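Local coordinates for cytochrome P450 reductase (Amycolatopsis methanolica 239, PDB 5OGX), which passes electrons from NADH, by way of FAD and a [2Fe-2S] cluster, to the cytochrome P450 partner of a two-component aromatic O-demethylase, at residues 147-152 with 163-168; 211-216 with 239-244; 302-307 with 328-333. All blocks are in the same frame, centred on the assembly; numbering follows the deposited sequence.

Contact 1: 147-152 with 163-168. With FAD (flavin-adenine dinucleotide), chain B.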
loop_
_atom_site.group_PDB
_atom_site.type_symbol
_atom_site.label_atom_id
_atom_site.label_comp_id
_atom_site.label_asym_id
_atom_site.label_seq_id
_atom_site.Cartn_x
_atom_site.Cartn_y
_atom_site.Cartn_z
ATOM N N ARG A 147 -12.343 -0.913 -2.889
ATOM C CA ARG A 147 -11.413 -1.540 -1.963
ATOM C C ARG A 147 -10.026 -1.610 -2.580
ATOM O O ARG A 147 -9.878 -1.794 -3.793
ATOM C CB ARG A 147 -11.868 -2.951 -1.554
ATOM C CG ARG A 147 -13.259 -2.978 -0.904
ATOM C CD ARG A 147 -13.252 -2.360 0.484
ATOM N NE ARG A 147 -14.514 -2.616 1.183
ATOM C CZ ARG A 147 -15.538 -1.770 1.216
ATOM N NH1 ARG A 147 -15.466 -0.601 0.578
ATOM N NH2 ARG A 147 -16.646 -2.099 1.876
ATOM N N GLN A 148 -9.021 -1.433 -1.728
ATOM C CA GLN A 148 -7.620 -1.384 -2.125
ATOM C C GLN A 148 -6.975 -2.752 -1.962
ATOM O O GLN A 148 -7.164 -3.404 -0.930
ATOM C CB GLN A 148 -6.875 -0.392 -1.233
ATOM C CG GLN A 148 -7.536 0.985 -1.116
ATOM C CD GLN A 148 -8.573 1.127 0.020
ATOM O OE1 GLN A 148 -9.162 0.155 0.505
ATOM N NE2 GLN A 148 -8.796 2.369 0.436
ATOM N N TYR A 149 -6.131 -3.132 -2.924
ATOM C CA TYR A 149 -5.346 -4.366 -2.820
ATOM C C TYR A 149 -3.938 -4.080 -3.308
ATOM O O TYR A 149 -3.743 -3.582 -4.422
ATOM C CB TYR A 149 -6.002 -5.524 -3.601
ATOM C CG TYR A 149 -7.293 -5.864 -2.914
ATOM C CD1 TYR A 149 -7.288 -6.523 -1.694
ATOM C CD2 TYR A 149 -8.500 -5.385 -3.394
ATOM C CE1 TYR A 149 -8.476 -6.770 -1.002
ATOM C CE2 TYR A 149 -9.688 -5.623 -2.713
ATOM C CZ TYR A 149 -9.667 -6.296 -1.519
ATOM O OH TYR A 149 -10.846 -6.508 -0.839
ATOM N N SER A 150 -2.962 -4.369 -2.451
ATOM C CA SER A 150 -1.561 -4.127 -2.770
ATOM C C SER A 150 -1.074 -5.059 -3.871
ATOM O O SER A 150 -1.475 -6.224 -3.947
ATOM C CB SER A 150 -0.696 -4.362 -1.531
ATOM O OG SER A 150 -1.062 -3.511 -0.473
ATOM N N LEU A 151 -0.161 -4.544 -4.698
ATOM C CA LEU A 151 0.507 -5.369 -5.696
ATOM C C LEU A 151 1.651 -6.130 -5.047
ATOM O O LEU A 151 2.457 -5.550 -4.315
ATOM C CB LEU A 151 1.030 -4.504 -6.847
ATOM C CG LEU A 151 -0.040 -3.737 -7.641
ATOM C CD1 LEU A 151 0.633 -2.930 -8.735
ATOM C CD2 LEU A 151 -1.058 -4.705 -8.259
ATOM N N ALA A 152 1.724 -7.431 -5.319
ATOM C CA ALA A 152 2.916 -8.199 -4.971
ATOM C C ALA A 152 3.991 -8.101 -6.045
ATOM O O ALA A 152 5.100 -8.635 -5.860
ATOM C CB ALA A 152 2.539 -9.675 -4.737
ATOM N N LEU A 163 -2.455 -10.114 -6.557
ATOM C CA LEU A 163 -3.040 -9.670 -5.295
ATOM C C LEU A 163 -3.096 -10.838 -4.320
ATOM O O LEU A 163 -3.315 -11.989 -4.723
ATOM C CB LEU A 163 -4.469 -9.114 -5.503
ATOM C CG LEU A 163 -4.665 -8.190 -6.703
ATOM C CD1 LEU A 163 -6.143 -7.791 -6.840
ATOM C CD2 LEU A 163 -3.800 -6.959 -6.546
ATOM N N HIS A 164 -2.914 -10.538 -3.032
ATOM C CA HIS A 164 -3.111 -11.505 -1.949
ATOM C C HIS A 164 -4.258 -11.003 -1.091
ATOM O O HIS A 164 -4.137 -9.956 -0.454
ATOM C CB HIS A 164 -1.856 -11.663 -1.080
ATOM C CG HIS A 164 -0.626 -12.039 -1.845
ATOM N ND1 HIS A 164 0.621 -12.070 -1.261
ATOM C CD2 HIS A 164 -0.449 -12.400 -3.140
ATOM C CE1 HIS A 164 1.517 -12.435 -2.163
ATOM N NE2 HIS A 164 0.894 -12.645 -3.310
ATOM N N VAL A 165 -5.357 -11.749 -1.057
ATOM C CA VAL A 165 -6.602 -11.285 -0.457
ATOM C C VAL A 165 -6.925 -12.132 0.765
ATOM O O VAL A 165 -7.026 -13.358 0.667
ATOM C CB VAL A 165 -7.754 -11.349 -1.471
ATOM C CG1 VAL A 165 -9.018 -10.732 -0.871
ATOM C CG2 VAL A 165 -7.354 -10.636 -2.757
ATOM N N ARG A 166 -7.136 -11.475 1.900
ATOM C CA ARG A 166 -7.578 -12.152 3.114
ATOM C C ARG A 166 -9.093 -12.032 3.257
ATOM O O ARG A 166 -9.650 -10.932 3.130
ATOM C CB ARG A 166 -6.881 -11.565 4.340
ATOM C CG ARG A 166 -7.360 -12.165 5.645
ATOM C CD ARG A 166 -6.470 -13.302 6.112
ATOM N NE ARG A 166 -6.947 -13.853 7.379
ATOM C CZ ARG A 166 -6.765 -13.277 8.564
ATOM N NH1 ARG A 166 -7.243 -13.854 9.660
ATOM N NH2 ARG A 166 -6.102 -12.130 8.656
ATOM N N ARG A 167 -9.754 -13.162 3.518
ATOM C CA ARG A 167 -11.200 -13.166 3.698
ATOM C C ARG A 167 -11.571 -12.489 5.010
ATOM O O ARG A 167 -11.074 -12.865 6.073
ATOM C CB ARG A 167 -11.740 -14.603 3.682
ATOM C CG ARG A 167 -13.258 -14.703 3.499
ATOM C CD ARG A 167 -13.735 -16.167 3.483
ATOM N NE ARG A 167 -13.479 -16.819 4.766
ATOM C CZ ARG A 167 -14.294 -16.759 5.815
ATOM N NH1 ARG A 167 -15.448 -16.099 5.739
ATOM N NH2 ARG A 167 -13.962 -17.372 6.944
ATOM N N VAL A 168 -12.455 -11.505 4.940
ATOM C CA VAL A 168 -13.009 -10.856 6.125
ATOM C C VAL A 168 -14.445 -11.347 6.297
ATOM O O VAL A 168 -15.270 -11.139 5.399
ATOM C CB VAL A 168 -12.954 -9.323 6.006
ATOM C CG1 VAL A 168 -13.673 -8.675 7.171
ATOM C CG2 VAL A 168 -11.492 -8.844 5.909
HETATM P PA FAD B . -15.965 -4.750 4.646
HETATM O O1A FAD B . -17.345 -5.031 4.102
HETATM O O2A FAD B . -15.461 -3.357 4.357
HETATM O O5B FAD B . -15.923 -4.978 6.279
HETATM C C5B FAD B . -16.818 -5.893 6.870
HETATM C C4B FAD B . -16.756 -5.674 8.410
HETATM O O4B FAD B . -15.622 -6.128 8.871
HETATM C C3B FAD B . -16.764 -4.171 8.734
HETATM O O3B FAD B . -17.461 -3.970 9.880
HETATM C C2B FAD B . -15.267 -3.814 8.895
HETATM O O2B FAD B . -15.078 -2.596 9.739
HETATM C C1B FAD B . -14.743 -4.890 9.422
HETATM N N9A FAD B . -13.417 -5.148 8.924
HETATM C C8A FAD B . -12.873 -4.652 7.805
HETATM N N7A FAD B . -11.639 -5.160 7.689
HETATM C C5A FAD B . -11.434 -5.981 8.735
HETATM C C6A FAD B . -10.349 -6.746 9.091
HETATM N N6A FAD B . -9.018 -7.038 8.591
HETATM N N1A FAD B . -10.392 -7.489 10.189
HETATM C C2A FAD B . -11.505 -7.491 10.965
HETATM N N3A FAD B . -12.581 -6.739 10.620
HETATM C C4A FAD B . -12.532 -5.984 9.496
HETATM N N1 FAD B . -6.605 -6.395 2.084
HETATM C C2 FAD B . -6.025 -7.640 1.597
HETATM O O2 FAD B . -6.530 -8.678 1.866
HETATM N N3 FAD B . -4.824 -7.592 0.750
HETATM C C4 FAD B . -4.170 -6.372 0.394
HETATM O O4 FAD B . -3.193 -6.374 -0.278
HETATM C C4X FAD B . -4.771 -5.112 0.929
HETATM N N5 FAD B . -4.161 -3.868 0.571
HETATM C C5X FAD B . -4.752 -2.647 1.113
HETATM C C6 FAD B . -4.120 -1.436 0.818
HETATM C C7 FAD B . -4.700 -0.278 1.341
HETATM C C7M FAD B . -3.897 0.947 0.904
HETATM C C8 FAD B . -5.853 -0.328 2.121
HETATM C C8M FAD B . -6.418 0.990 2.637
HETATM C C9 FAD B . -6.471 -1.537 2.422
HETATM C C9A FAD B . -5.903 -2.690 1.918
HETATM N N10 FAD B . -6.567 -3.965 2.242
HETATM C C10 FAD B . -5.964 -5.157 1.746
HETATM C "C1'" FAD B . -7.820 -4.007 3.016
HETATM C "C2'" FAD B . -8.908 -4.157 1.870
HETATM O "O2'" FAD B . -8.969 -3.048 0.982
HETATM C "C3'" FAD B . -10.348 -4.374 2.386
HETATM O "O3'" FAD B . -10.601 -3.419 3.375
HETATM C "C4'" FAD B . -10.529 -5.785 2.978
HETATM O "O4'" FAD B . -10.344 -6.750 1.977
HETATM C "C5'" FAD B . -11.939 -5.958 3.580
HETATM O "O5'" FAD B . -12.900 -5.474 2.661
HETATM P P FAD B . -14.400 -6.138 2.650
HETATM O O1P FAD B . -15.237 -5.348 1.681
HETATM O O2P FAD B . -14.335 -7.629 2.418
HETATM O O3P FAD B . -14.942 -5.931 4.182
HETATM O O HOH W 1 -2.983 -7.863 -2.609
#
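Tyr-149 and Leu-163 meet through apolar atoms, Tyr-149 CB lying 3.9 Å from Leu-163 CD2. The same leucine methyl touches Leu-151 CD2, and Val-165 CG1 approaches Tyr-149 CE1 at 4.0 Å. Ala-152 CB packs against the His-164 imidazole, whose nitrogens bond to Glu-162 and Tyr-251.

No direct hydrogen bond joins the segments; a water and FAD bridge them. The water accepts from His-164 N (2.7 Å) and also hydrogen-bonds to Ser-150 O and FAD O4.

Both segments grip the cofactor. FAD N3 donates to His-164 O at 2.7 Å (166°). Arg-166 N donates to FAD O2 in a nearly straight bond (174°), while Ser-150 N donates to FAD O4. Tyr-149 CG is anti to the carbonyl carbon (chi1 -67°). FAD O2' lies over one face of its ring, toward the rim, and Tyr-149 OH shares a hydrogen bond with FAD O4' (2.9 Å). Arg-147 NE donates to FAD O1P (2.9 Å), a phosphate oxygen near the guanidinium plane. Arg-147 to Ser-150 thus form the RxYS flavin-binding motif.

The two strands are the outermost of the six-stranded antiparallel sheet of the FAD domain; Leu-178 and Thr-174 of helix 174-178 pack on Tyr-149 and Val-165.

Contact 2: 211-216 with 239-244; sequences VLIGGG and LLYHGV
Leu-212 and Tyr-241 sit at the middle of a parallel strand pair. Leu-212 N donates to Leu-239 O (2.7 Å) and Tyr-241 N to Leu-212 O (2.8 Å); Gly-214 N, Gly-243 N and Gly-216 N continue the pattern to Tyr-241 O, Gly-214 O and Gly-243 O.

A sixth bond uses a side chain: His-242 NE2 gives its proton to Gly-216 O at 2.8 Å (142°). The oxygen lies close to the imidazole plane, but the nitrogen stands 37° out of the carbonyl plane. CG is anti to the backbone N (chi1 -170°), and the ring beyond it lies beside the end of the neighbouring strand. Val-244 CG1 lies over one face of the ring toward the rim, 3.5 Å above the plane.

Apolar contacts flank the bonds. Val-211 CG2 meets the edge of the Tyr-241 ring, 3.7 Å from CE1, and Ile-213 CG1 touches CD1 of that ring; on the opposite face of the sheet Leu-212 CB lies 3.8 Å from Leu-240 CD1.

Farther out, Asp-292 holds Tyr-241 OH and Phe-289 packs on Val-211 and Tyr-241, whereas Leu-222 of helix 219-232 supports Leu-212 and Leu-240.

Strand 210-215, helix 219-232 and strand 238-244 form a beta-alpha-beta unit of the NAD-binding domain. The run Gly-214 to Gly-216 closes the first strand, with positive phi at Gly-216, consistent with the glycine-rich dinucleotide-binding loop of this family.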
loop_
_atom_site.group_PDB
_atom_site.type_symbol
_atom_site.label_atom_id
_atom_site.label_comp_id
_atom_site.label_asym_id
_atom_site.label_seq_id
_atom_site.Cartn_x
_atom_site.Cartn_y
_atom_site.Cartn_z
ATOM N N VAL A 211 14.198 -4.114 7.357
ATOM C CA VAL A 211 13.272 -5.076 7.943
ATOM C C VAL A 211 11.888 -4.783 7.393
ATOM O O VAL A 211 11.484 -3.618 7.291
ATOM C CB VAL A 211 13.292 -5.058 9.481
ATOM C CG1 VAL A 211 12.997 -3.638 10.026
ATOM C CG2 VAL A 211 12.286 -6.075 10.012
ATOM N N LEU A 212 11.195 -5.837 6.969
ATOM C CA LEU A 212 9.855 -5.733 6.414
ATOM C C LEU A 212 8.954 -6.626 7.242
ATOM O O LEU A 212 9.275 -7.801 7.463
ATOM C CB LEU A 212 9.835 -6.152 4.943
ATOM C CG LEU A 212 10.744 -5.264 4.092
ATOM C CD1 LEU A 212 12.042 -6.023 3.879
ATOM C CD2 LEU A 212 10.105 -4.889 2.755
ATOM N N ILE A 213 7.844 -6.074 7.722
ATOM C CA ILE A 213 6.961 -6.821 8.612
ATOM C C ILE A 213 5.544 -6.750 8.066
ATOM O O ILE A 213 4.993 -5.654 7.895
ATOM C CB ILE A 213 7.034 -6.308 10.054
ATOM C CG1 ILE A 213 8.471 -6.564 10.568
ATOM C CG2 ILE A 213 6.055 -7.080 10.923
ATOM C CD1 ILE A 213 8.676 -6.300 12.014
ATOM N N GLY A 214 4.986 -7.915 7.745
ATOM C CA GLY A 214 3.667 -8.009 7.159
ATOM C C GLY A 214 2.723 -8.729 8.093
ATOM O O GLY A 214 3.024 -9.841 8.549
ATOM N N GLY A 215 1.590 -8.107 8.403
ATOM C CA GLY A 215 0.567 -8.809 9.155
ATOM C C GLY A 215 -0.434 -9.403 8.193
ATOM O O GLY A 215 -1.079 -8.662 7.445
ATOM N N GLY A 216 -0.553 -10.727 8.173
ATOM C CA GLY A 216 -1.501 -11.361 7.266
ATOM C C GLY A 216 -1.150 -11.066 5.820
ATOM O O GLY A 216 0.005 -11.185 5.399
ATOM N N LEU A 239 15.301 -8.564 6.035
ATOM C CA LEU A 239 14.633 -9.458 6.971
ATOM C C LEU A 239 13.127 -9.288 6.804
ATOM O O LEU A 239 12.590 -8.199 7.051
ATOM C CB LEU A 239 15.039 -9.168 8.413
ATOM C CG LEU A 239 16.514 -9.168 8.791
ATOM C CD1 LEU A 239 16.628 -9.073 10.304
ATOM C CD2 LEU A 239 17.184 -10.417 8.295
ATOM N N LEU A 240 12.453 -10.348 6.370
ATOM C CA LEU A 240 11.027 -10.286 6.071
ATOM C C LEU A 240 10.288 -11.185 7.062
ATOM O O LEU A 240 10.471 -12.406 7.048
ATOM C CB LEU A 240 10.774 -10.723 4.629
ATOM C CG LEU A 240 9.331 -10.896 4.176
ATOM C CD1 LEU A 240 8.503 -9.635 4.443
ATOM C CD2 LEU A 240 9.313 -11.277 2.702
ATOM N N TYR A 241 9.489 -10.584 7.943
ATOM C CA TYR A 241 8.737 -11.332 8.949
ATOM C C TYR A 241 7.275 -11.371 8.536
ATOM O O TYR A 241 6.704 -10.338 8.175
ATOM C CB TYR A 241 8.862 -10.701 10.342
ATOM C CG TYR A 241 10.264 -10.682 10.900
ATOM C CD1 TYR A 241 11.155 -9.696 10.522
ATOM C CD2 TYR A 241 10.690 -11.651 11.815
ATOM C CE1 TYR A 241 12.440 -9.660 11.020
ATOM C CE2 TYR A 241 11.981 -11.629 12.322
ATOM C CZ TYR A 241 12.849 -10.626 11.928
ATOM O OH TYR A 241 14.136 -10.563 12.412
ATOM N N HIS A 242 6.662 -12.553 8.596
ATOM C CA HIS A 242 5.249 -12.708 8.247
ATOM C C HIS A 242 4.473 -13.067 9.510
ATOM O O HIS A 242 4.604 -14.180 10.025
ATOM C CB HIS A 242 5.075 -13.774 7.168
ATOM C CG HIS A 242 3.696 -13.820 6.592
ATOM N ND1 HIS A 242 3.198 -14.921 5.926
ATOM C CD2 HIS A 242 2.713 -12.884 6.568
ATOM C CE1 HIS A 242 1.963 -14.665 5.526
ATOM N NE2 HIS A 242 1.649 -13.431 5.888
ATOM N N GLY A 243 3.665 -12.127 10.008
ATOM C CA GLY A 243 2.941 -12.380 11.245
ATOM C C GLY A 243 1.553 -12.918 10.963
ATOM O O GLY A 243 0.735 -12.237 10.338
ATOM N N VAL A 244 1.273 -14.145 11.409
ATOM C CA VAL A 244 -0.007 -14.798 11.171
ATOM C C VAL A 244 -0.450 -15.491 12.455
ATOM O O VAL A 244 0.297 -15.598 13.427
ATOM C CB VAL A 244 0.064 -15.830 10.026
ATOM C CG1 VAL A 244 0.390 -15.161 8.691
ATOM C CG2 VAL A 244 1.096 -16.883 10.351
#

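Contact 3: 302-307 with 328-333. With FAD (flavin-adenine dinucleotide), chain B.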
loop_
_atom_site.group_PDB
_atom_site.type_symbol
_atom_site.label_atom_id
_atom_site.label_comp_id
_atom_site.label_asym_id
_atom_site.label_seq_id
_atom_site.Cartn_x
_atom_site.Cartn_y
_atom_site.Cartn_z
ATOM N N TRP A 302 9.788 -1.335 7.154
ATOM C CA TRP A 302 8.622 -1.314 6.278
ATOM C C TRP A 302 7.536 -2.147 6.940
ATOM O O TRP A 302 7.689 -3.363 7.073
ATOM C CB TRP A 302 8.979 -1.884 4.901
ATOM C CG TRP A 302 10.130 -1.139 4.284
ATOM C CD1 TRP A 302 11.459 -1.185 4.636
ATOM C CD2 TRP A 302 10.026 -0.209 3.223
ATOM N NE1 TRP A 302 12.189 -0.319 3.840
ATOM C CE2 TRP A 302 11.321 0.290 2.966
ATOM C CE3 TRP A 302 8.952 0.257 2.466
ATOM C CZ2 TRP A 302 11.570 1.239 1.987
ATOM C CZ3 TRP A 302 9.201 1.217 1.495
ATOM C CH2 TRP A 302 10.503 1.688 1.261
ATOM N N LEU A 303 6.425 -1.509 7.341
ATOM C CA LEU A 303 5.372 -2.199 8.074
ATOM C C LEU A 303 4.084 -2.133 7.267
ATOM O O LEU A 303 3.680 -1.047 6.841
ATOM C CB LEU A 303 5.131 -1.563 9.455
ATOM C CG LEU A 303 6.158 -1.786 10.561
ATOM C CD1 LEU A 303 6.203 -0.582 11.477
ATOM C CD2 LEU A 303 5.784 -3.017 11.374
ATOM N N CYS A 304 3.420 -3.275 7.097
ATOM C CA CYS A 304 2.158 -3.262 6.371
ATOM C C CYS A 304 1.196 -4.268 6.984
ATOM O O CYS A 304 1.575 -5.405 7.264
ATOM C CB CYS A 304 2.392 -3.565 4.893
ATOM S SG CYS A 304 0.883 -3.779 3.963
ATOM N N GLY A 305 -0.044 -3.848 7.186
ATOM C CA GLY A 305 -1.039 -4.715 7.777
ATOM C C GLY A 305 -2.145 -3.886 8.390
ATOM O O GLY A 305 -2.296 -2.706 8.083
ATOM N N PRO A 306 -2.912 -4.477 9.302
ATOM C CA PRO A 306 -3.959 -3.712 9.976
ATOM C C PRO A 306 -3.380 -2.487 10.656
ATOM O O PRO A 306 -2.224 -2.499 11.117
ATOM C CB PRO A 306 -4.523 -4.712 10.997
ATOM C CG PRO A 306 -4.234 -6.065 10.377
ATOM C CD PRO A 306 -2.885 -5.889 9.718
ATOM N N PRO A 307 -4.158 -1.400 10.750
ATOM C CA PRO A 307 -3.598 -0.135 11.268
ATOM C C PRO A 307 -2.963 -0.241 12.650
ATOM O O PRO A 307 -1.895 0.345 12.885
ATOM C CB PRO A 307 -4.814 0.810 11.314
ATOM C CG PRO A 307 -5.872 0.174 10.510
ATOM C CD PRO A 307 -5.564 -1.278 10.316
ATOM N N HIS A 328 8.688 3.220 7.121
ATOM C CA HIS A 328 7.688 3.313 6.064
ATOM C C HIS A 328 6.475 2.476 6.449
ATOM O O HIS A 328 6.624 1.384 6.999
ATOM C CB HIS A 328 8.281 2.817 4.729
ATOM C CG HIS A 328 9.615 3.417 4.402
ATOM N ND1 HIS A 328 9.762 4.474 3.526
ATOM C CD2 HIS A 328 10.862 3.114 4.839
ATOM C CE1 HIS A 328 11.045 4.791 3.433
ATOM N NE2 HIS A 328 11.731 3.985 4.224
ATOM N N ARG A 329 5.265 2.972 6.156
ATOM C CA ARG A 329 4.045 2.329 6.655
ATOM C C ARG A 329 2.995 2.246 5.565
ATOM O O ARG A 329 2.841 3.189 4.781
ATOM C CB ARG A 329 3.401 3.100 7.838
ATOM C CG ARG A 329 4.343 3.858 8.749
ATOM C CD ARG A 329 3.805 5.241 9.127
ATOM N NE ARG A 329 4.661 5.858 10.141
ATOM C CZ ARG A 329 5.864 6.365 9.885
ATOM N NH1 ARG A 329 6.339 6.364 8.647
ATOM N NH2 ARG A 329 6.584 6.888 10.864
ATOM N N GLU A 330 2.249 1.136 5.549
ATOM C CA GLU A 330 1.049 0.983 4.724
ATOM C C GLU A 330 -0.031 0.348 5.594
ATOM O O GLU A 330 0.072 -0.820 5.981
ATOM C CB GLU A 330 1.311 0.131 3.474
ATOM C CG GLU A 330 0.109 0.065 2.532
ATOM C CD GLU A 330 0.084 1.258 1.582
ATOM O OE1 GLU A 330 0.093 2.406 2.074
ATOM O OE2 GLU A 330 0.082 1.050 0.353
ATOM N N LYS A 331 -1.078 1.099 5.921
ATOM C CA LYS A 331 -2.121 0.557 6.791
ATOM C C LYS A 331 -3.320 0.080 5.982
ATOM O O LYS A 331 -3.872 0.840 5.175
ATOM C CB LYS A 331 -2.564 1.597 7.817
ATOM C CG LYS A 331 -1.402 2.254 8.532
ATOM C CD LYS A 331 -1.910 3.406 9.373
ATOM C CE LYS A 331 -1.013 3.671 10.541
ATOM N NZ LYS A 331 -1.125 5.096 10.959
ATOM N N PHE A 332 -3.719 -1.177 6.210
ATOM C CA PHE A 332 -4.900 -1.776 5.580
ATOM C C PHE A 332 -6.146 -1.350 6.369
ATOM O O PHE A 332 -6.846 -2.154 6.989
ATOM C CB PHE A 332 -4.785 -3.301 5.532
ATOM C CG PHE A 332 -3.775 -3.834 4.524
ATOM C CD1 PHE A 332 -3.012 -2.982 3.762
ATOM C CD2 PHE A 332 -3.621 -5.210 4.351
ATOM C CE1 PHE A 332 -2.098 -3.468 2.824
ATOM C CE2 PHE A 332 -2.718 -5.716 3.425
ATOM C CZ PHE A 332 -1.952 -4.842 2.663
ATOM N N THR A 333 -6.431 -0.057 6.332
ATOM C CA THR A 333 -7.533 0.469 7.124
ATOM C C THR A 333 -8.877 0.074 6.518
ATOM O O THR A 333 -9.104 0.306 5.329
ATOM C CB THR A 333 -7.438 1.985 7.218
ATOM O OG1 THR A 333 -6.187 2.343 7.826
ATOM C CG2 THR A 333 -8.571 2.521 8.063
HETATM P PA FAD B . -15.965 -4.750 4.646
HETATM O O1A FAD B . -17.345 -5.031 4.102
HETATM O O2A FAD B . -15.461 -3.357 4.357
HETATM O O5B FAD B . -15.923 -4.978 6.279
HETATM C C5B FAD B . -16.818 -5.893 6.870
HETATM C C4B FAD B . -16.756 -5.674 8.410
HETATM O O4B FAD B . -15.622 -6.128 8.871
HETATM C C3B FAD B . -16.764 -4.171 8.734
HETATM O O3B FAD B . -17.461 -3.970 9.880
HETATM C C2B FAD B . -15.267 -3.814 8.895
HETATM O O2B FAD B . -15.078 -2.596 9.739
HETATM C C1B FAD B . -14.743 -4.890 9.422
HETATM N N9A FAD B . -13.417 -5.148 8.924
HETATM C C8A FAD B . -12.873 -4.652 7.805
HETATM N N7A FAD B . -11.639 -5.160 7.689
HETATM C C5A FAD B . -11.434 -5.981 8.735
HETATM C C6A FAD B . -10.349 -6.746 9.091
HETATM N N6A FAD B . -9.018 -7.038 8.591
HETATM N N1A FAD B . -10.392 -7.489 10.189
HETATM C C2A FAD B . -11.505 -7.491 10.965
HETATM N N3A FAD B . -12.581 -6.739 10.620
HETATM C C4A FAD B . -12.532 -5.984 9.496
HETATM N N1 FAD B . -6.605 -6.395 2.084
HETATM C C2 FAD B . -6.025 -7.640 1.597
HETATM O O2 FAD B . -6.530 -8.678 1.866
HETATM N N3 FAD B . -4.824 -7.592 0.750
HETATM C C4 FAD B . -4.170 -6.372 0.394
HETATM O O4 FAD B . -3.193 -6.374 -0.278
HETATM C C4X FAD B . -4.771 -5.112 0.929
HETATM N N5 FAD B . -4.161 -3.868 0.571
HETATM C C5X FAD B . -4.752 -2.647 1.113
HETATM C C6 FAD B . -4.120 -1.436 0.818
HETATM C C7 FAD B . -4.700 -0.278 1.341
HETATM C C7M FAD B . -3.897 0.947 0.904
HETATM C C8 FAD B . -5.853 -0.328 2.121
HETATM C C8M FAD B . -6.418 0.990 2.637
HETATM C C9 FAD B . -6.471 -1.537 2.422
HETATM C C9A FAD B . -5.903 -2.690 1.918
HETATM N N10 FAD B . -6.567 -3.965 2.242
HETATM C C10 FAD B . -5.964 -5.157 1.746
HETATM C "C1'" FAD B . -7.820 -4.007 3.016
HETATM C "C2'" FAD B . -8.908 -4.157 1.870
HETATM O "O2'" FAD B . -8.969 -3.048 0.982
HETATM C "C3'" FAD B . -10.348 -4.374 2.386
HETATM O "O3'" FAD B . -10.601 -3.419 3.375
HETATM C "C4'" FAD B . -10.529 -5.785 2.978
HETATM O "O4'" FAD B . -10.344 -6.750 1.977
HETATM C "C5'" FAD B . -11.939 -5.958 3.580
HETATM O "O5'" FAD B . -12.900 -5.474 2.661
HETATM P P FAD B . -14.400 -6.138 2.650
HETATM O O1P FAD B . -15.237 -5.348 1.681
HETATM O O2P FAD B . -14.335 -7.629 2.418
HETATM O O3P FAD B . -14.942 -5.931 4.182
#
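Phe-332 N donates to Gly-305 O at 2.8 Å in an almost straight bond (176°), although the nitrogen stands above the carbonyl plane. Behind it the parallel strands are joined by Leu-303 N to His-328 O (2.9 Å), Glu-330 N to Leu-303 O, and a longer bond from Gly-305 N to Glu-330 O (3.3 Å).

Next comes a sulfur-aromatic contact: Cys-304 SG, anti to its backbone N (chi1 173°), approaches Phe-332 CE1 obliquely at 3.2 Å. One face of the phenyl ring lies on the isoalloxazine, with CE1 3.1 Å from FAD N5, so the ring probably occupies space the nicotinamide would need. Toward the rim of its opposite face is Gly-305 CA; a side chain at Gly-305 would clash with Pro-306 CD.

At the other end, the indole of Trp-302 and the imidazole of His-328 stack face to face, the six-membered and histidine ring centroids 3.7 Å apart and the planes at 7°. His-328 CB also sits over the indole, 3.5 Å from Trp-302 CE3. An alanine at Trp-302 would probably leave the imidazole without its stacking partner and free to turn over the gap left by the indole.

Pro-307 CG packs on Thr-333 OG1 (3.5 Å), and Lys-331 reaches Glu-311 in a salt bridge.

Strand 327-331 is an edge strand of the parallel sheet and 300-305 lies between it and 210-215; helix 307-319, with Pro-306 at its N-cap position, packs Val-314 against Leu-303 and Arg-329, while Phe-197 touches Cys-304 and Glu-330.

Contacts 2 and 3 share one parallel sheet, their centres 11 Å apart; Ile-213 N and Trp-302 O, at 2.8 Å, probably form a hydrogen bond between their adjacent strands. Contact 1 belongs to the FAD-binding domain, and its centre lies 13 Å from that of contact 3. These two meet beside flavin N5: Ser-150 OG packs 3.5 Å from Phe-332 CE1, and both pairs of segments touch FAD. Contact 2 stands back, its nearest atoms about 5 Å from contact 1, with Gly-216 about 8 Å from FAD. The side chain of Thr-333 in contact 3 is about 8 Å from the [2Fe-2S] cluster, so 328-333 spans from flavin toward cluster.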